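Local coordinates for enoyl-CoA hydratase (Bacillus halodurans, PDB 3LKE) that catalyses the addition of water to the double bond of enoyl-CoA thioesters, as a member of the crotonase family, at the interface of chains A and B. Sequence-based numbering; all coordinates share one arbitrary frame. Chains: chain A/B, Enoyl-CoA hydratase.

Contact 1: the interface of chains A and B. Residues chain A 150, 154, 159, 162-163, 166; chain B 124, 215-216, 219-220.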
# COMPACT_ATOMS: atom_id res chain seq x y z
N SER A 150 -1.15 11.54 10.06
CA SER A 150 -2.32 11.03 9.36
C SER A 150 -2.02 10.60 7.92
O SER A 150 -2.77 9.83 7.34
CB SER A 150 -3.49 12.02 9.39
OG SER A 150 -3.31 13.08 8.46
N PRO A 154 -0.90 5.49 8.07
CA PRO A 154 -1.60 4.44 7.31
C PRO A 154 -0.82 3.94 6.10
O PRO A 154 -0.99 2.78 5.71
CB PRO A 154 -2.91 5.13 6.88
CG PRO A 154 -2.66 6.61 7.02
CD PRO A 154 -1.63 6.76 8.13
N TYR A 159 -4.13 1.15 7.43
CA TYR A 159 -5.19 1.89 8.11
C TYR A 159 -5.67 1.16 9.36
O TYR A 159 -5.75 1.76 10.44
CB TYR A 159 -6.39 2.11 7.17
CG TYR A 159 -7.58 2.72 7.87
CD1 TYR A 159 -7.68 4.10 8.03
CD2 TYR A 159 -8.60 1.91 8.38
CE1 TYR A 159 -8.77 4.66 8.68
CE2 TYR A 159 -9.69 2.47 9.04
CZ TYR A 159 -9.76 3.85 9.18
OH TYR A 159 -10.84 4.42 9.82
N THR A 162 -3.27 1.35 12.06
CA THR A 162 -3.16 2.70 12.59
C THR A 162 -4.29 2.97 13.59
O THR A 162 -4.04 3.48 14.69
CB THR A 162 -3.18 3.75 11.47
OG1 THR A 162 -2.02 3.59 10.65
CG2 THR A 162 -3.20 5.17 12.06
N MET A 163 -5.51 2.59 13.23
CA MET A 163 -6.64 2.78 14.16
C MET A 163 -6.39 2.04 15.47
O MET A 163 -6.61 2.58 16.57
CB MET A 163 -7.97 2.36 13.52
CG MET A 163 -8.50 3.36 12.48
SD MET A 163 -8.93 5.00 13.12
CE MET A 163 -9.08 5.92 11.62
N LEU A 166 -3.61 3.70 17.61
CA LEU A 166 -4.08 4.93 18.26
C LEU A 166 -5.05 4.61 19.40
O LEU A 166 -5.02 5.26 20.45
CB LEU A 166 -4.73 5.88 17.24
CG LEU A 166 -3.76 6.46 16.20
CD1 LEU A 166 -4.48 7.31 15.14
CD2 LEU A 166 -2.64 7.26 16.86
N ASP B 124 -13.54 -0.36 10.37
CA ASP B 124 -12.22 -0.12 10.97
C ASP B 124 -11.56 -1.38 11.47
O ASP B 124 -10.33 -1.49 11.44
CB ASP B 124 -12.36 0.83 12.15
CG ASP B 124 -12.89 2.17 11.75
OD1 ASP B 124 -12.58 2.64 10.64
OD2 ASP B 124 -13.64 2.75 12.56
N THR B 215 -10.00 12.33 13.18
CA THR B 215 -8.91 11.39 12.92
C THR B 215 -9.24 10.49 11.73
O THR B 215 -8.45 10.36 10.80
CB THR B 215 -8.62 10.54 14.16
OG1 THR B 215 -8.19 11.39 15.24
CG2 THR B 215 -7.51 9.52 13.86
N LYS B 216 -10.43 9.88 11.75
CA LYS B 216 -10.85 9.02 10.64
C LYS B 216 -10.88 9.79 9.33
O LYS B 216 -10.46 9.29 8.28
CB LYS B 216 -12.20 8.38 10.92
CG LYS B 216 -12.15 7.33 12.00
CD LYS B 216 -13.47 6.56 12.17
CE LYS B 216 -13.91 5.88 10.88
NZ LYS B 216 -14.92 4.84 11.19
N LEU B 219 -7.25 10.36 8.12
CA LEU B 219 -6.64 9.10 7.68
C LEU B 219 -7.13 8.66 6.32
O LEU B 219 -6.37 8.16 5.49
CB LEU B 219 -6.90 8.02 8.72
CG LEU B 219 -6.11 8.22 10.00
CD1 LEU B 219 -6.55 7.21 11.04
CD2 LEU B 219 -4.60 8.09 9.75
N LYS B 220 -8.42 8.85 6.07
CA LYS B 220 -9.02 8.41 4.82
C LYS B 220 -8.69 9.33 3.64
O LYS B 220 -8.62 8.89 2.49
CB LYS B 220 -10.54 8.25 5.00
CG LYS B 220 -10.92 7.10 5.91
CD LYS B 220 -12.36 7.18 6.37
CE LYS B 220 -12.72 5.97 7.22
NZ LYS B 220 -12.67 4.70 6.43
O HOH W 1 -3.90 9.22 4.88
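Helices 149-157 and 159-168 of chain A receive the C-terminal half of helix 209-220 of chain B, with the loop residue B:Asp124 at the border. B:Leu219 is the central hydrophobic plug: its branch CD2 meets the ring of A:Pro154, 3.6 Å from CD, and faces the methyl CG2 of A:Thr162 tip to tip. Its CB lies 3.8 Å from CE1 of A:Tyr159, the two side chains crossing at about a right angle. The A:Met163 chain, bent at chi2 (-64°), slides past B:Leu219 in the opposite direction and sets its methyl CE against CG of B:Lys216, 3.4 Å away. With CG anti to the backbone N (chi1 173°), A:Tyr159 sends its phenol to B:Asp124, donating from OH to the carboxylate OD1 over 2.6 Å. OD1 lies at the ring edge and in its plane, but the phenol reaches OD1 from above the carboxylate plane, 45° out of it. B:Lys216 NZ takes the syn lone pair of OD2 in a 2.8 Å salt bridge, a second-shell tie that would help hold the carboxylate's rotation. At the other end, water 1 joins the carbonyl oxygens A:Ser150 O and B:Leu219 O, 2.8 Å from each.

Contact 2: the interface of chains A and B. Residues chain A 139-140, 167, 250; chain B 203-204, 206-208, 212.
The short helix 138-141, the end of helix 159-168 and helix 245-253 of chain A meet the C-terminal end of helix 190-205 of chain B, the loop after it and the first turn of helix 209-220. A:His139, with CG anti to the backbone N (chi1 -175°), brings its imidazole edge to that helix end. NE2 of A:His139 donates to the backbone carbonyl oxygen B:Ala203 O over 2.9 Å; the acceptor lies near the ring plane and the N-H meets an in-plane lone pair, at 153° at the hydrogen. One face of the ring carries B:Gly207 CA in a CH-pi contact 3.7 Å from the centroid, and CD2 of A:Leu167 lies against the opposite face, offset toward the rim like the glycine, so the imidazole is held between the glycine of chain B and a leucine of its own chain. Carbonyls at this helix end would probably stabilise a protonated imidazole, although its charge is not seen. A:Arg250 reaches in with its chain extended from CG to NE. Its NH1 donates to a lone pair of B:Glu206 O at 2.9 Å and also to A:Lys140 O of its own chain at 3.1 Å, while NH2 adds a weak bond to B:Gly207 O. B:Tyr208 CB lies over one guanidinium face. Water 2 links A:His139 O to B:Tyr208 N, 2.9 Å from the latter. Together these bonds fasten the backbone of one subunit's helix-connecting loop to its neighbour, probably supporting the trimeric assembly.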
# COMPACT_ATOMS: atom_id res chain seq x y z
N HIS A 139 -5.32 9.66 21.07
CA HIS A 139 -6.66 9.19 21.45
C HIS A 139 -7.05 9.69 22.84
O HIS A 139 -8.13 10.26 23.04
CB HIS A 139 -6.73 7.66 21.39
CG HIS A 139 -8.09 7.09 21.65
ND1 HIS A 139 -9.14 7.23 20.77
CD2 HIS A 139 -8.55 6.33 22.67
CE1 HIS A 139 -10.20 6.59 21.25
NE2 HIS A 139 -9.87 6.04 22.40
N LYS A 140 -6.17 9.48 23.81
CA LYS A 140 -6.44 9.92 25.17
C LYS A 140 -6.40 11.45 25.29
O LYS A 140 -7.10 12.03 26.12
CB LYS A 140 -5.46 9.27 26.15
CG LYS A 140 -5.60 7.75 26.25
CD LYS A 140 -4.55 7.15 27.19
CE LYS A 140 -4.69 5.63 27.26
NZ LYS A 140 -4.39 4.96 25.97
N LEU A 167 -5.89 3.60 19.22
CA LEU A 167 -6.83 3.21 20.26
C LEU A 167 -6.11 2.69 21.50
O LEU A 167 -6.54 2.94 22.62
CB LEU A 167 -7.78 2.12 19.77
CG LEU A 167 -8.91 2.48 18.81
CD1 LEU A 167 -9.77 1.24 18.58
CD2 LEU A 167 -9.77 3.63 19.36
N ARG A 250 -8.73 18.00 28.90
CA ARG A 250 -7.93 16.79 28.83
C ARG A 250 -6.45 17.09 29.04
O ARG A 250 -5.78 16.41 29.82
CB ARG A 250 -8.15 16.06 27.49
CG ARG A 250 -9.42 15.22 27.49
CD ARG A 250 -9.71 14.59 26.12
NE ARG A 250 -10.99 13.89 26.16
CZ ARG A 250 -11.16 12.58 25.97
NH1 ARG A 250 -10.13 11.80 25.68
NH2 ARG A 250 -12.37 12.06 26.05
N ALA B 203 -12.08 0.96 25.49
CA ALA B 203 -10.96 1.74 24.97
C ALA B 203 -11.42 2.84 24.02
O ALA B 203 -10.90 3.96 24.06
CB ALA B 203 -9.93 0.85 24.31
N VAL B 204 -12.39 2.54 23.16
CA VAL B 204 -12.92 3.57 22.28
C VAL B 204 -13.54 4.72 23.09
O VAL B 204 -13.41 5.89 22.73
CB VAL B 204 -13.99 3.04 21.29
CG1 VAL B 204 -14.62 4.21 20.53
CG2 VAL B 204 -13.39 2.03 20.32
N GLU B 206 -12.78 6.01 25.84
CA GLU B 206 -11.83 6.88 26.51
C GLU B 206 -11.40 8.04 25.61
O GLU B 206 -10.80 9.00 26.08
CB GLU B 206 -10.65 6.09 27.04
CG GLU B 206 -11.07 5.08 28.10
CD GLU B 206 -10.02 4.03 28.39
OE1 GLU B 206 -8.88 4.17 27.88
OE2 GLU B 206 -10.33 3.07 29.13
N GLY B 207 -11.72 7.94 24.33
CA GLY B 207 -11.46 9.03 23.40
C GLY B 207 -12.56 10.07 23.38
O GLY B 207 -13.55 9.96 24.11
N TYR B 208 -12.39 11.08 22.54
CA TYR B 208 -13.34 12.17 22.39
C TYR B 208 -14.02 12.05 21.02
O TYR B 208 -13.35 12.10 20.00
CB TYR B 208 -12.58 13.50 22.51
CG TYR B 208 -13.39 14.77 22.37
CD1 TYR B 208 -14.58 14.96 23.08
CD2 TYR B 208 -12.95 15.80 21.56
CE1 TYR B 208 -15.30 16.13 22.95
CE2 TYR B 208 -13.66 16.98 21.43
CZ TYR B 208 -14.84 17.13 22.13
OH TYR B 208 -15.53 18.31 21.99
N ILE B 212 -12.14 11.54 17.29
CA ILE B 212 -12.21 10.27 16.55
C ILE B 212 -12.71 10.53 15.14
O ILE B 212 -12.17 10.00 14.16
CB ILE B 212 -13.14 9.27 17.26
CG1 ILE B 212 -12.51 8.77 18.57
CG2 ILE B 212 -13.50 8.09 16.34
CD1 ILE B 212 -13.47 8.03 19.50
O HOH W 2 -9.94 11.11 21.08

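Contact 3: the interface of chains A and B. Residues chain A 142-145, 237, 241, 244; chain B 208, 210-211, 214-215, 218.
B:Tyr208 and A:Gln244 cross obliquely, with the phenol ring and the amide plane 57° apart. The phenol OH donates to the amide oxygen OE1 over 2.6 Å, meeting an in-plane lone pair at a C=O...donor angle of 144°. CG of B:Tyr208 stands anti to the backbone N (chi1 179°), and CD of B:Pro210 sits over the centre of one ring face, which probably helps fix the ring's tilt. A phenylalanine here would remove the hydroxyl and would probably lose the bond that ties this residue to A:Gln244. Farther along helix 209-220, the branches of A:Leu241 rest on the backbone side of B:Ala211, CD2 being 4.0 Å from its CA. A:Glu237 and B:Leu218 slide past each other in opposite directions, so that the methylene CG of the glutamate packs on CG of the leucine at 3.9 Å. B:Thr215 crosses A:Pro145 at about a right angle, its methyl CG2 3.7 Å from CD. The threonine hydroxyl OG1 donates to B:Ala211 O (2.8 Å), from above the carbonyl plane, and also contacts water 3, which reaches A:Ile143 O. This mostly apolar seam seats one chain's helix between loop 142-145 and helix 223-241 of the other, probably securing subunit packing.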
# COMPACT_ATOMS: atom_id res chain seq x y z
N GLY A 142 -7.49 13.47 23.07
CA GLY A 142 -8.67 14.03 22.43
C GLY A 142 -8.32 14.92 21.25
O GLY A 142 -9.09 15.81 20.88
N ILE A 143 -7.16 14.68 20.64
CA ILE A 143 -6.80 15.42 19.44
C ILE A 143 -6.61 14.51 18.22
O ILE A 143 -6.56 13.28 18.35
CB ILE A 143 -5.55 16.26 19.64
CG1 ILE A 143 -4.36 15.37 19.98
CG2 ILE A 143 -5.80 17.29 20.75
CD1 ILE A 143 -3.04 16.09 19.87
N SER A 144 -6.52 15.13 17.04
CA SER A 144 -6.29 14.39 15.80
C SER A 144 -4.79 14.32 15.51
O SER A 144 -4.02 15.10 16.06
CB SER A 144 -7.02 15.06 14.64
OG SER A 144 -6.85 16.47 14.70
N PRO A 145 -4.38 13.39 14.65
CA PRO A 145 -2.94 13.27 14.39
C PRO A 145 -2.46 14.44 13.55
O PRO A 145 -3.17 14.89 12.65
CB PRO A 145 -2.82 11.99 13.57
CG PRO A 145 -4.16 11.30 13.70
CD PRO A 145 -5.16 12.37 13.93
N GLU A 237 -8.01 20.71 11.16
CA GLU A 237 -8.72 19.83 12.09
C GLU A 237 -8.23 20.03 13.52
O GLU A 237 -9.01 20.01 14.46
CB GLU A 237 -8.58 18.35 11.71
CG GLU A 237 -9.17 17.97 10.35
CD GLU A 237 -10.69 18.14 10.27
OE1 GLU A 237 -11.38 18.10 11.32
OE2 GLU A 237 -11.19 18.31 9.14
N LEU A 241 -10.23 21.54 16.87
CA LEU A 241 -10.38 20.78 18.11
C LEU A 241 -9.86 21.57 19.32
O LEU A 241 -10.37 21.43 20.43
CB LEU A 241 -9.67 19.43 18.00
CG LEU A 241 -10.40 18.35 17.20
CD1 LEU A 241 -9.43 17.23 16.81
CD2 LEU A 241 -11.58 17.80 18.01
N GLN A 244 -12.29 23.58 21.35
CA GLN A 244 -13.30 22.86 22.12
C GLN A 244 -12.81 22.65 23.55
O GLN A 244 -11.66 22.28 23.77
CB GLN A 244 -13.66 21.53 21.43
CG GLN A 244 -14.23 21.74 20.03
CD GLN A 244 -14.43 20.45 19.22
OE1 GLN A 244 -14.89 19.42 19.73
NE2 GLN A 244 -14.08 20.51 17.94
N TYR B 208 -12.39 11.08 22.54
CA TYR B 208 -13.34 12.17 22.39
C TYR B 208 -14.02 12.05 21.02
O TYR B 208 -13.35 12.10 20.00
CB TYR B 208 -12.58 13.50 22.51
CG TYR B 208 -13.39 14.77 22.37
CD1 TYR B 208 -14.58 14.96 23.08
CD2 TYR B 208 -12.95 15.80 21.56
CE1 TYR B 208 -15.30 16.13 22.95
CE2 TYR B 208 -13.66 16.98 21.43
CZ TYR B 208 -14.84 17.13 22.13
OH TYR B 208 -15.53 18.31 21.99
N PRO B 210 -15.60 13.82 18.74
CA PRO B 210 -15.23 14.64 17.57
C PRO B 210 -13.78 14.46 17.13
O PRO B 210 -13.47 14.67 15.96
CB PRO B 210 -15.47 16.07 18.06
CG PRO B 210 -16.47 15.92 19.17
CD PRO B 210 -16.06 14.65 19.86
N ALA B 211 -12.90 14.08 18.05
CA ALA B 211 -11.50 13.84 17.69
C ALA B 211 -11.41 12.56 16.86
O ALA B 211 -10.69 12.51 15.86
CB ALA B 211 -10.63 13.75 18.93
N ALA B 214 -12.55 13.36 13.38
CA ALA B 214 -11.54 14.12 12.64
C ALA B 214 -10.37 13.21 12.26
O ALA B 214 -9.81 13.32 11.16
CB ALA B 214 -11.03 15.31 13.48
N THR B 215 -10.00 12.33 13.18
CA THR B 215 -8.91 11.39 12.92
C THR B 215 -9.24 10.49 11.73
O THR B 215 -8.45 10.36 10.80
CB THR B 215 -8.62 10.54 14.16
OG1 THR B 215 -8.19 11.39 15.24
CG2 THR B 215 -7.51 9.52 13.86
N LEU B 218 -9.14 12.43 8.44
CA LEU B 218 -7.78 12.72 7.99
C LEU B 218 -7.11 11.46 7.41
O LEU B 218 -6.49 11.51 6.35
CB LEU B 218 -6.96 13.26 9.16
CG LEU B 218 -7.27 14.72 9.48
CD1 LEU B 218 -6.66 15.07 10.84
CD2 LEU B 218 -6.75 15.64 8.40
O HOH W 3 -6.88 10.59 17.54

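The three contacts form one continuous patch of the A-B interface: the C-alpha centres of contacts 1 and 2 are about 13 Å apart, those of contacts 1 and 3 about 12 Å, and those of contacts 2 and 3 about 10 Å. Helix 209-220 of chain B runs through all of them. B:Thr215 belongs to contacts 1 and 3, B:Tyr208 to contacts 2 and 3, so movement at either residue would probably be felt in both. Because the interface is not an exact two-fold and the deposited assembly holds three copies, the pattern is consistent with a cyclic trimer, the unit from which crotonase-family trimers and hexamers are typically built.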